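Local coordinates for L-lactate dehydrogenase (PDB 4UUL), which catalyses the NADH-dependent reduction of pyruvate to L-lactate, as a lactate dehydrogenase of malate dehydrogenase-like descent within the LDH/MDH superfamily, at the interface of chains A and B. Numbering follows the deposited sequence. Chains: chain A/B, L-lactate dehydrogenase.

The interface of chains A and B. Residues chain A 19, 240-242, 244; chain B 18, 22, 55.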
# COMPACT_ATOMS: atom_id res chain seq x y z
N ILE A 19 0.89 -4.34 -4.51
CA ILE A 19 0.89 -3.10 -3.76
C ILE A 19 0.97 -1.87 -4.70
O ILE A 19 0.29 -0.86 -4.49
CB ILE A 19 2.05 -3.08 -2.73
CG1 ILE A 19 1.97 -4.30 -1.83
CG2 ILE A 19 2.09 -1.78 -1.98
CD1 ILE A 19 3.13 -4.44 -0.94
N SER A 240 11.60 -8.31 -0.21
CA SER A 240 11.00 -6.99 -0.04
C SER A 240 9.93 -6.70 -1.08
O SER A 240 10.04 -7.09 -2.26
CB SER A 240 12.08 -5.92 -0.17
OG SER A 240 12.60 -5.85 -1.50
N ALA A 241 8.90 -5.97 -0.69
CA ALA A 241 7.83 -5.58 -1.65
C ALA A 241 7.36 -4.17 -1.42
O ALA A 241 7.36 -3.34 -2.32
CB ALA A 241 6.71 -6.56 -1.63
N ALA A 242 6.99 -3.83 -0.18
CA ALA A 242 6.51 -2.47 0.09
C ALA A 242 7.58 -1.41 -0.08
O ALA A 242 7.32 -0.32 -0.59
CB ALA A 242 5.93 -2.40 1.50
N PRO A 244 10.51 -1.51 -2.04
CA PRO A 244 10.78 -1.15 -3.44
C PRO A 244 9.60 -0.44 -4.10
O PRO A 244 9.83 0.43 -4.92
CB PRO A 244 11.15 -2.47 -4.12
CG PRO A 244 10.65 -3.53 -3.21
CD PRO A 244 10.71 -2.95 -1.82
N TYR B 18 0.94 -5.26 7.17
CA TYR B 18 2.09 -4.92 6.32
C TYR B 18 1.72 -3.70 5.47
O TYR B 18 2.49 -2.72 5.36
CB TYR B 18 2.41 -6.11 5.45
CG TYR B 18 3.58 -5.96 4.51
CD1 TYR B 18 4.89 -5.97 4.97
CD2 TYR B 18 3.40 -5.88 3.17
CE1 TYR B 18 5.98 -5.88 4.12
CE2 TYR B 18 4.46 -5.81 2.31
CZ TYR B 18 5.74 -5.81 2.78
OH TYR B 18 6.74 -5.79 1.87
N HIS B 22 2.64 0.64 6.13
CA HIS B 22 3.33 1.46 5.15
C HIS B 22 2.48 2.62 4.63
O HIS B 22 2.96 3.74 4.46
CB HIS B 22 3.81 0.59 3.98
CG HIS B 22 5.05 -0.20 4.24
ND1 HIS B 22 5.04 -1.43 4.85
CD2 HIS B 22 6.35 0.07 3.97
CE1 HIS B 22 6.28 -1.86 4.97
NE2 HIS B 22 7.09 -0.97 4.45
N GLU B 55 11.48 -3.01 6.53
CA GLU B 55 10.98 -2.34 5.33
C GLU B 55 10.48 -0.96 5.61
O GLU B 55 10.73 -0.05 4.78
CB GLU B 55 9.97 -3.17 4.57
CG GLU B 55 10.61 -4.36 3.88
CD GLU B 55 9.73 -4.89 2.79
OE1 GLU B 55 9.61 -4.22 1.73
OE2 GLU B 55 9.09 -5.95 2.99
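B:Tyr18 and B:Glu55 receive the backbone N-H of A:Ala241, the last loop residue, and of A:Ala242, the first residue of helix 242-257 of chain A, at a two-fold interface between two lactate dehydrogenase subunits of the malate dehydrogenase type 2 family, probably the family's usual dimer interface. B:Tyr18 and B:His22 lie on helix 15-25, which begins within the glycine-rich loop of the Rossmann fold, so the contact is made partly by the NAD-binding domain itself.

The hydrogen bonds cap a helix start. The phenol oxygen OH of B:Tyr18 accepts the N-H of A:Ala242 at 2.9 Å in a nearly straight bond, 169° at the hydrogen. B:Glu55 OE1 takes the N-H of A:Ala241 at 3.1 Å, on the syn side of the carboxylate but 27° out of its plane. The same phenol donates to B:Glu55 OE2 at 2.6 Å, which should orient the hydroxyl hydrogen towards the carboxylate while the oxygen accepts from chain A. Tyrosine suits this place because its hydroxyl can donate and accept at once; the carboxylate, if charged, would probably be stabilised by the partial positive charge at the N-terminal end of helix 242-257.

Apolar packing centres on A:Ala242, whose CB sits over the middle of the B:His22 imidazole face, 3.4 Å from the ring centroid. A small methyl suits a spot where it also meets B:Tyr18 CZ, 3.6 Å from its CB. The flat imidazole offers that face while its ND1 donates to B:Tyr18 O at 2.9 Å, the acceptor close to the ring plane. With CG anti to the backbone N (chi1 -179°), the B:Tyr18 ring projects off its helix towards chain A. Branched A:Ile19 crosses it at about a right angle, its terminal methyl CD1 3.8 Å from B:Tyr18 CE2.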